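Local coordinates for glycosyl hydrolase, family 31/fibronectin type III domain protein (Clostridium perfringens, PDB 4LKS), which binds galactose through a family 32 carbohydrate-binding module, a calcium-containing beta-sandwich that probably directs the parent glycoside hydrolase to galactose-bearing glycans, at residues L76-G90 against K155-K167. Sequence-based numbering, arbitrary orientation.
Sequences LNQIDYLPRQNSRNG and KYASAAELVFYGK. With CA (calcium ion), chain C; GAL (beta-D-galactopyranose), chain D.
The Tyr165 ring carries the Gln78 side-chain amide over one face, off centre toward the rim, the two planes 39° apart. At its edge lies Asp80 OD2, which accepts a hydrogen bond from Tyr165 OH at 2.6 Å, from above the carboxylate plane. Gln78 NE2 holds the other oxygen, Asp80 OD1, on its syn side, so both carboxylate oxygens are gripped. On the opposite face of the sheet, Ile79 CG2 sits over one face of the Phe164 ring, 4.1 Å from its centroid, a CH-pi contact. Leu76 CD1 meets the edge of that ring. With CG anti to the backbone N (chi1 169°), the Tyr81 ring is laid toward residues 158-162, where Leu162 CD2 lies at its edge and OH donates to Ser158 O at 2.7 Å.

The backbones pair antiparallel, with Asp80 and Val163 bonded both ways. Opposite Leu82 the partner strand bulges: Ala160 and Glu161 both face it, a classic beta bulge. Ala160 O binds calcium at 2.4 Å, together with Asn42, Asp45, Asp47 and Thr50.

In the loop after Leu82, Asn89 O accepts from Ser158 OG (2.7 Å), joining loop to strand, and from Arg84 NH1, bracing the loop internally. Arg84 NH1 and NH2 both donate to galactose O3 at the guanidinium edge. Tyr156 CZ packs on C6. Arg84 NH1 and Asn89 ND2 (3.0 Å) both donate to O4, consistent with selection for galactose's axial O4.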
ATOM      1  N   LEU A  76      12.114  -6.440  -7.513  1.00  8.77           N
ATOM      2  CA  LEU A  76      10.982  -5.510  -7.591  1.00  8.97           C
ATOM      3  C   LEU A  76      11.418  -4.115  -7.991  1.00  9.99           C
ATOM      4  O   LEU A  76      12.461  -3.643  -7.539  1.00 10.22           O
ATOM      5  CB  LEU A  76      10.295  -5.390  -6.227  1.00  9.07           C
ATOM      6  CG  LEU A  76       9.620  -6.623  -5.628  1.00  8.53           C
ATOM      7  CD1 LEU A  76       9.065  -6.299  -4.250  1.00  9.93           C
ATOM      8  CD2 LEU A  76       8.498  -7.112  -6.527  1.00  9.95           C
ATOM      9  N   ASN A  77      10.618  -3.427  -8.810  1.00  9.31           N
ATOM     10  CA  ASN A  77      10.939  -2.015  -9.063  1.00 11.35           C
ATOM     11  C   ASN A  77       9.753  -1.063  -9.181  1.00  8.75           C
ATOM     12  O   ASN A  77       9.912   0.104  -9.546  1.00  8.90           O
ATOM     13  CB  ASN A  77      11.890  -1.845 -10.251  1.00 14.09           C
ATOM     14  CG  ASN A  77      11.325  -2.390 -11.536  1.00 16.37           C
ATOM     15  OD1 ASN A  77      10.119  -2.541 -11.685  1.00 15.03           O
ATOM     16  ND2 ASN A  77      12.208  -2.691 -12.486  1.00 21.79           N
ATOM     17  N   GLN A  78       8.565  -1.550  -8.843  1.00  8.94           N
ATOM     18  CA  GLN A  78       7.404  -0.682  -8.791  1.00  8.31           C
ATOM     19  C   GLN A  78       6.316  -1.327  -7.956  1.00  7.51           C
ATOM     20  O   GLN A  78       6.185  -2.558  -7.953  1.00  8.44           O
ATOM     21  CB  GLN A  78       6.887  -0.394 -10.209  1.00  8.67           C
ATOM     22  CG  GLN A  78       5.738   0.599 -10.278  1.00  8.31           C
ATOM     23  CD  GLN A  78       5.300   0.876 -11.695  1.00  9.38           C
ATOM     24  OE1 GLN A  78       6.135   1.034 -12.585  1.00 11.12           O
ATOM     25  NE2 GLN A  78       3.985   0.962 -11.912  1.00  9.71           N
ATOM     26  N   ILE A  79       5.540  -0.511  -7.246  1.00  7.72           N
ATOM     27  CA  ILE A  79       4.239  -0.958  -6.760  1.00  8.03           C
ATOM     28  C   ILE A  79       3.220   0.086  -7.156  1.00  9.15           C
ATOM     29  O   ILE A  79       3.585   1.240  -7.343  1.00  9.90           O
ATOM     30  CB  ILE A  79       4.177  -1.196  -5.230  1.00  9.04           C
ATOM     31  CG1 ILE A  79       4.402   0.102  -4.456  1.00 10.96           C
ATOM     32  CG2 ILE A  79       5.175  -2.281  -4.818  1.00 10.10           C
ATOM     33  CD1 ILE A  79       4.092  -0.021  -2.970  1.00 12.42           C
ATOM     34  N   ASP A  80       1.964  -0.318  -7.330  1.00  7.13           N
ATOM     35  CA  ASP A  80       0.861   0.635  -7.467  1.00  8.68           C
ATOM     36  C   ASP A  80       0.023   0.624  -6.206  1.00  9.29           C
ATOM     37  O   ASP A  80      -0.293  -0.443  -5.660  1.00  9.44           O
ATOM     38  CB  ASP A  80      -0.079   0.296  -8.633  1.00  8.18           C
ATOM     39  CG  ASP A  80       0.582   0.362  -9.991  1.00 11.69           C
ATOM     40  OD1 ASP A  80       1.661   0.970 -10.150  1.00  9.68           O
ATOM     41  OD2 ASP A  80      -0.016  -0.220 -10.926  1.00 14.40           O
ATOM     42  N   TYR A  81      -0.362   1.807  -5.754  1.00  7.81           N
ATOM     43  CA  TYR A  81      -1.288   1.940  -4.643  1.00  7.14           C
ATOM     44  C   TYR A  81      -2.668   2.301  -5.199  1.00  7.39           C
ATOM     45  O   TYR A  81      -2.807   3.295  -5.904  1.00  9.27           O
ATOM     46  CB  TYR A  81      -0.791   3.027  -3.679  1.00  8.19           C
ATOM     47  CG  TYR A  81      -1.804   3.444  -2.632  1.00  7.79           C
ATOM     48  CD1 TYR A  81      -2.001   2.683  -1.480  1.00  8.70           C
ATOM     49  CD2 TYR A  81      -2.580   4.586  -2.805  1.00  9.18           C
ATOM     50  CE1 TYR A  81      -2.930   3.065  -0.515  1.00  8.72           C
ATOM     51  CE2 TYR A  81      -3.514   4.980  -1.841  1.00  9.52           C
ATOM     52  CZ  TYR A  81      -3.682   4.210  -0.707  1.00  7.24           C
ATOM     53  OH  TYR A  81      -4.604   4.597   0.234  1.00  8.88           O
ATOM     54  N   LEU A  82      -3.680   1.491  -4.894  1.00  7.72           N
ATOM     55  CA  LEU A  82      -5.054   1.790  -5.302  1.00 10.36           C
ATOM     56  C   LEU A  82      -5.837   2.248  -4.087  1.00  7.82           C
ATOM     57  O   LEU A  82      -6.031   1.482  -3.142  1.00  9.80           O
ATOM     58  CB  LEU A  82      -5.729   0.567  -5.936  1.00  8.88           C
ATOM     59  CG  LEU A  82      -7.177   0.794  -6.395  1.00  9.61           C
ATOM     60  CD1 LEU A  82      -7.219   1.769  -7.562  1.00 12.79           C
ATOM     61  CD2 LEU A  82      -7.849  -0.531  -6.767  1.00 11.51           C
ATOM     62  N   PRO A  83      -6.250   3.519  -4.078  1.00  9.80           N
ATOM     63  CA  PRO A  83      -7.036   3.970  -2.928  1.00 10.98           C
ATOM     64  C   PRO A  83      -8.442   3.395  -2.940  1.00 11.43           C
ATOM     65  O   PRO A  83      -8.948   2.940  -3.976  1.00 12.26           O
ATOM     66  CB  PRO A  83      -7.091   5.497  -3.099  1.00 13.30           C
ATOM     67  CG  PRO A  83      -6.813   5.738  -4.539  1.00 16.91           C
ATOM     68  CD  PRO A  83      -5.960   4.601  -5.031  1.00 12.26           C
ATOM     69  N   ARG A  84      -9.038   3.404  -1.757  1.00 11.41           N
ATOM     70  CA  ARG A  84     -10.436   3.077  -1.547  1.00 12.91           C
ATOM     71  C   ARG A  84     -11.314   3.769  -2.584  1.00 13.24           C
ATOM     72  O   ARG A  84     -11.154   4.971  -2.847  1.00 13.74           O
ATOM     73  CB  ARG A  84     -10.810   3.534  -0.141  1.00 13.38           C
ATOM     74  CG  ARG A  84     -12.196   3.175   0.307  1.00 14.70           C
ATOM     75  CD  ARG A  84     -12.367   3.633   1.736  1.00 17.10           C
ATOM     76  NE  ARG A  84     -13.584   3.105   2.328  1.00 16.13           N
ATOM     77  CZ  ARG A  84     -13.870   3.188   3.618  1.00 18.22           C
ATOM     78  NH1 ARG A  84     -13.028   3.794   4.449  1.00 17.05           N
ATOM     79  NH2 ARG A  84     -14.997   2.666   4.076  1.00 18.98           N
ATOM     80  N   GLN A  85     -12.229   3.012  -3.184  1.00 13.08           N
ATOM     81  CA  GLN A  85     -13.003   3.516  -4.321  1.00 13.23           C
ATOM     82  C   GLN A  85     -14.279   4.258  -3.942  1.00 24.97           C
ATOM     83  O   GLN A  85     -14.736   5.120  -4.692  1.00 31.23           O
ATOM     84  CB  GLN A  85     -13.340   2.373  -5.286  1.00 15.82           C
ATOM     85  CG  GLN A  85     -12.121   1.767  -5.955  1.00 15.28           C
ATOM     86  CD  GLN A  85     -11.431   2.733  -6.893  1.00 17.46           C
ATOM     87  OE1 GLN A  85     -11.971   3.087  -7.940  1.00 22.14           O
ATOM     88  NE2 GLN A  85     -10.229   3.170  -6.522  1.00 16.18           N
ATOM     89  N   ASN A  86     -14.849   3.929  -2.786  1.00 20.15           N
ATOM     90  CA  ASN A  86     -16.146   4.488  -2.394  1.00 24.44           C
ATOM     91  C   ASN A  86     -16.056   5.595  -1.349  1.00 28.09           C
ATOM     92  O   ASN A  86     -17.070   6.194  -0.981  1.00 33.29           O
ATOM     93  CB  ASN A  86     -17.073   3.383  -1.877  1.00 26.14           C
ATOM     94  CG  ASN A  86     -16.583   2.771  -0.572  1.00 43.68           C
ATOM     95  OD1 ASN A  86     -15.381   2.715  -0.312  1.00 35.17           O
ATOM     96  ND2 ASN A  86     -17.516   2.307   0.253  1.00 49.62           N
ATOM     97  N   SER A  87     -14.848   5.866  -0.871  1.00 22.05           N
ATOM     98  CA  SER A  87     -14.650   6.813   0.218  1.00 20.22           C
ATOM     99  C   SER A  87     -13.198   7.261   0.255  1.00 21.80           C
ATOM    100  O   SER A  87     -12.306   6.504  -0.113  1.00 20.67           O
ATOM    101  CB  SER A  87     -15.014   6.159   1.555  1.00 21.41           C
ATOM    102  OG  SER A  87     -14.560   6.941   2.648  1.00 23.61           O
ATOM    103  N   ARG A  88     -12.965   8.493   0.703  1.00 19.92           N
ATOM    104  CA  ARG A  88     -11.612   9.015   0.839  1.00 19.97           C
ATOM    105  C   ARG A  88     -10.981   8.593   2.155  1.00 16.72           C
ATOM    106  O   ARG A  88      -9.799   8.858   2.401  1.00 19.58           O
ATOM    107  CB  ARG A  88     -11.627  10.537   0.753  1.00 23.64           C
ATOM    108  CG  ARG A  88     -12.603  11.219   1.718  1.00 32.20           C
ATOM    109  CD  ARG A  88     -11.926  11.742   2.985  1.00 29.81           C
ATOM    110  NE  ARG A  88     -12.899  12.312   3.921  1.00 34.99           N
ATOM    111  CZ  ARG A  88     -13.002  13.608   4.212  1.00 42.97           C
ATOM    112  NH1 ARG A  88     -12.182  14.488   3.654  1.00 43.33           N
ATOM    113  NH2 ARG A  88     -13.921  14.024   5.073  1.00 43.95           N
ATOM    114  N   ASN A  89     -11.766   7.938   3.004  1.00 15.86           N
ATOM    115  CA  ASN A  89     -11.282   7.604   4.332  1.00 16.94           C
ATOM    116  C   ASN A  89     -10.097   6.647   4.306  1.00 13.69           C
ATOM    117  O   ASN A  89     -10.226   5.465   3.952  1.00 13.62           O
ATOM    118  CB  ASN A  89     -12.408   7.076   5.221  1.00 13.62           C
ATOM    119  CG  ASN A  89     -13.212   8.188   5.861  1.00 26.28           C
ATOM    120  OD1 ASN A  89     -12.997   9.364   5.580  1.00 22.47           O
ATOM    121  ND2 ASN A  89     -14.159   7.815   6.716  1.00 22.70           N
ATOM    122  N   GLY A  90      -8.940   7.192   4.676  1.00 12.83           N
ATOM    123  CA  GLY A  90      -7.712   6.427   4.734  1.00 11.31           C
ATOM    124  C   GLY A  90      -6.820   6.580   3.519  1.00 12.15           C
ATOM    125  O   GLY A  90      -5.794   5.922   3.463  1.00 11.59           O
ATOM    126  N   LYS A 155      -4.931   9.967  10.699  1.00 13.46           N
ATOM    127  CA  LYS A 155      -5.206   9.061  11.807  1.00 13.15           C
ATOM    128  C   LYS A 155      -5.274   7.598  11.393  1.00 14.61           C
ATOM    129  O   LYS A 155      -4.839   6.725  12.134  1.00 16.05           O
ATOM    130  CB  LYS A 155      -6.505   9.456  12.524  1.00 20.47           C
ATOM    131  CG  LYS A 155      -6.572   8.947  13.963  1.00 48.15           C
ATOM    132  CD  LYS A 155      -7.520   7.767  14.108  1.00 48.77           C
ATOM    133  CE  LYS A 155      -8.783   8.173  14.840  1.00 37.70           C
ATOM    134  NZ  LYS A 155      -9.494   9.307  14.179  1.00 38.56           N
ATOM    135  N   TYR A 156      -5.840   7.332  10.218  1.00 14.83           N
ATOM    136  CA  TYR A 156      -6.013   5.956   9.754  1.00 13.43           C
ATOM    137  C   TYR A 156      -5.697   5.850   8.267  1.00 11.00           C
ATOM    138  O   TYR A 156      -5.779   6.836   7.528  1.00 11.38           O
ATOM    139  CB  TYR A 156      -7.433   5.442  10.053  1.00 13.27           C
ATOM    140  CG  TYR A 156      -8.524   6.463   9.799  1.00 16.74           C
ATOM    141  CD1 TYR A 156      -9.020   6.697   8.515  1.00 14.79           C
ATOM    142  CD2 TYR A 156      -9.066   7.198  10.849  1.00 16.43           C
ATOM    143  CE1 TYR A 156     -10.016   7.640   8.294  1.00 14.59           C
ATOM    144  CE2 TYR A 156     -10.057   8.134  10.629  1.00 17.23           C
ATOM    145  CZ  TYR A 156     -10.531   8.348   9.362  1.00 19.34           C
ATOM    146  OH  TYR A 156     -11.517   9.289   9.175  1.00 21.93           O
ATOM    147  N   ALA A 157      -5.333   4.642   7.837  1.00 10.95           N
ATOM    148  CA  ALA A 157      -4.975   4.395   6.444  1.00  9.44           C
ATOM    149  C   ALA A 157      -5.857   3.295   5.878  1.00  8.89           C
ATOM    150  O   ALA A 157      -6.323   2.416   6.604  1.00 11.53           O
ATOM    151  CB  ALA A 157      -3.537   3.968   6.349  1.00  9.36           C
ATOM    152  N   SER A 158      -6.060   3.333   4.567  1.00 10.21           N
ATOM    153  CA  SER A 158      -6.731   2.236   3.885  1.00  8.65           C
ATOM    154  C   SER A 158      -6.042   1.983   2.555  1.00 12.17           C
ATOM    155  O   SER A 158      -5.276   2.813   2.076  1.00 11.43           O
ATOM    156  CB  SER A 158      -8.218   2.527   3.679  1.00 12.22           C
ATOM    157  OG  SER A 158      -8.424   3.704   2.918  1.00 11.38           O
ATOM    158  N   ALA A 159      -6.306   0.820   1.980  1.00  9.40           N
ATOM    159  CA  ALA A 159      -5.764   0.484   0.672  1.00  8.02           C
ATOM    160  C   ALA A 159      -6.682  -0.544   0.073  1.00  8.97           C
ATOM    161  O   ALA A 159      -6.984  -1.542   0.726  1.00  9.49           O
ATOM    162  CB  ALA A 159      -4.370  -0.092   0.807  1.00 10.73           C
ATOM    163  N   ALA A 160      -7.116  -0.313  -1.166  1.00 10.41           N
ATOM    164  CA  ALA A 160      -7.902  -1.314  -1.885  1.00  8.84           C
ATOM    165  C   ALA A 160      -6.998  -2.367  -2.527  1.00  8.05           C
ATOM    166  O   ALA A 160      -7.322  -3.553  -2.521  1.00  9.97           O
ATOM    167  CB  ALA A 160      -8.776  -0.657  -2.928  1.00 11.00           C
ATOM    168  N   GLU A 161      -5.879  -1.927  -3.110  1.00  8.89           N
ATOM    169  CA  GLU A 161      -4.891  -2.848  -3.660  1.00  8.52           C
ATOM    170  C   GLU A 161      -3.497  -2.283  -3.574  1.00  8.91           C
ATOM    171  O   GLU A 161      -3.283  -1.066  -3.664  1.00  9.86           O
ATOM    172  CB  GLU A 161      -5.152  -3.129  -5.142  1.00  9.72           C
ATOM    173  CG  GLU A 161      -6.381  -3.948  -5.472  1.00 12.29           C
ATOM    174  CD  GLU A 161      -6.327  -4.431  -6.911  1.00 15.37           C
ATOM    175  OE1 GLU A 161      -7.055  -3.877  -7.768  1.00 15.20           O
ATOM    176  OE2 GLU A 161      -5.518  -5.347  -7.195  1.00 17.63           O
ATOM    177  N   LEU A 162      -2.554  -3.204  -3.430  1.00  8.90           N
ATOM    178  CA  LEU A 162      -1.146  -2.958  -3.721  1.00  7.79           C
ATOM    179  C   LEU A 162      -0.779  -3.929  -4.838  1.00 10.92           C
ATOM    180  O   LEU A 162      -0.950  -5.154  -4.698  1.00 12.37           O
ATOM    181  CB  LEU A 162      -0.286  -3.210  -2.487  1.00  9.42           C
ATOM    182  CG  LEU A 162      -0.585  -2.326  -1.281  1.00  8.91           C
ATOM    183  CD1 LEU A 162       0.163  -2.849  -0.062  1.00 14.87           C
ATOM    184  CD2 LEU A 162      -0.191  -0.870  -1.538  1.00 11.25           C
ATOM    185  N   VAL A 163      -0.295  -3.393  -5.950  1.00  9.37           N
ATOM    186  CA  VAL A 163       0.075  -4.185  -7.121  1.00  9.05           C
ATOM    187  C   VAL A 163       1.598  -4.185  -7.212  1.00  7.74           C
ATOM    188  O   VAL A 163       2.217  -3.136  -7.079  1.00  9.64           O
ATOM    189  CB  VAL A 163      -0.532  -3.585  -8.413  1.00 10.05           C
ATOM    190  CG1 VAL A 163      -0.171  -4.443  -9.631  1.00  9.38           C
ATOM    191  CG2 VAL A 163      -2.064  -3.416  -8.276  1.00 12.32           C
ATOM    192  N   PHE A 164       2.200  -5.346  -7.436  1.00  7.85           N
ATOM    193  CA  PHE A 164       3.646  -5.481  -7.435  1.00  9.54           C
ATOM    194  C   PHE A 164       4.177  -5.768  -8.824  1.00  9.03           C
ATOM    195  O   PHE A 164       3.554  -6.514  -9.593  1.00 10.03           O
ATOM    196  CB  PHE A 164       4.055  -6.630  -6.498  1.00  9.30           C
ATOM    197  CG  PHE A 164       3.946  -6.296  -5.039  1.00  8.56           C
ATOM    198  CD1 PHE A 164       2.709  -6.087  -4.444  1.00  9.72           C
ATOM    199  CD2 PHE A 164       5.082  -6.200  -4.256  1.00 11.63           C
ATOM    200  CE1 PHE A 164       2.617  -5.765  -3.092  1.00  8.50           C
ATOM    201  CE2 PHE A 164       4.994  -5.883  -2.899  1.00 11.07           C
ATOM    202  CZ  PHE A 164       3.762  -5.668  -2.325  1.00 11.84           C
ATOM    203  N   TYR A 165       5.324  -5.179  -9.135  1.00  7.69           N
ATOM    204  CA  TYR A 165       6.012  -5.410 -10.405  1.00  7.73           C
ATOM    205  C   TYR A 165       7.440  -5.878 -10.185  1.00 11.44           C
ATOM    206  O   TYR A 165       8.257  -5.196  -9.538  1.00 10.25           O
ATOM    207  CB  TYR A 165       6.076  -4.134 -11.244  1.00  9.98           C
ATOM    208  CG  TYR A 165       4.741  -3.557 -11.618  1.00  7.64           C
ATOM    209  CD1 TYR A 165       4.002  -2.815 -10.703  1.00  7.55           C
ATOM    210  CD2 TYR A 165       4.220  -3.733 -12.897  1.00  9.40           C
ATOM    211  CE1 TYR A 165       2.770  -2.263 -11.055  1.00  8.26           C
ATOM    212  CE2 TYR A 165       2.998  -3.179 -13.252  1.00 10.27           C
ATOM    213  CZ  TYR A 165       2.280  -2.451 -12.323  1.00  9.90           C
ATOM    214  OH  TYR A 165       1.070  -1.892 -12.668  1.00 10.49           O
ATOM    215  N   GLY A 166       7.766  -7.020 -10.777  1.00  9.34           N
ATOM    216  CA  GLY A 166       9.117  -7.526 -10.712  1.00 11.41           C
ATOM    217  C   GLY A 166       9.259  -8.857 -11.408  1.00 11.74           C
ATOM    218  O   GLY A 166       8.317  -9.340 -12.052  1.00 14.36           O
ATOM    219  N   LYS A 167      10.441  -9.456 -11.277  1.00 13.18           N
ATOM    220  CA  LYS A 167      10.661 -10.764 -11.889  1.00 16.09           C
ATOM    221  C   LYS A 167      11.482 -11.654 -10.979  1.00 16.06           C
ATOM    222  O   LYS A 167      12.350 -11.156 -10.268  1.00 14.46           O
ATOM    223  CB  LYS A 167      11.362 -10.617 -13.245  1.00 24.05           C
TER
HETATM  224 CA    CA C 201      -8.781  -5.366  -2.226  0.63  9.62          CA
HETATM  225  C1  GAL D 202     -16.520   5.388   8.256  1.00 39.53           C
HETATM  226  C2  GAL D 202     -15.970   4.345   7.264  1.00 29.99           C
HETATM  227  C3  GAL D 202     -14.943   3.451   7.942  1.00 25.64           C
HETATM  228  C4  GAL D 202     -13.825   4.323   8.537  1.00 21.98           C
HETATM  229  C5  GAL D 202     -14.440   5.318   9.499  1.00 23.07           C
HETATM  230  C6  GAL D 202     -13.436   6.320  10.073  1.00 27.58           C
HETATM  231  O1  GAL D 202     -17.374   6.292   7.610  1.00 43.90           O
HETATM  232  O2  GAL D 202     -16.995   3.494   6.738  1.00 29.57           O
HETATM  233  O3  GAL D 202     -14.354   2.562   6.996  1.00 20.30           O
HETATM  234  O4  GAL D 202     -13.168   5.043   7.496  1.00 19.41           O
HETATM  235  O5  GAL D 202     -15.441   6.125   8.834  1.00 26.40           O
HETATM  236  O6  GAL D 202     -14.051   7.187  11.019  1.00 31.63           O
HETATM  237  O   HOH W   1      -7.520   4.400   0.489  1.00 12.81           O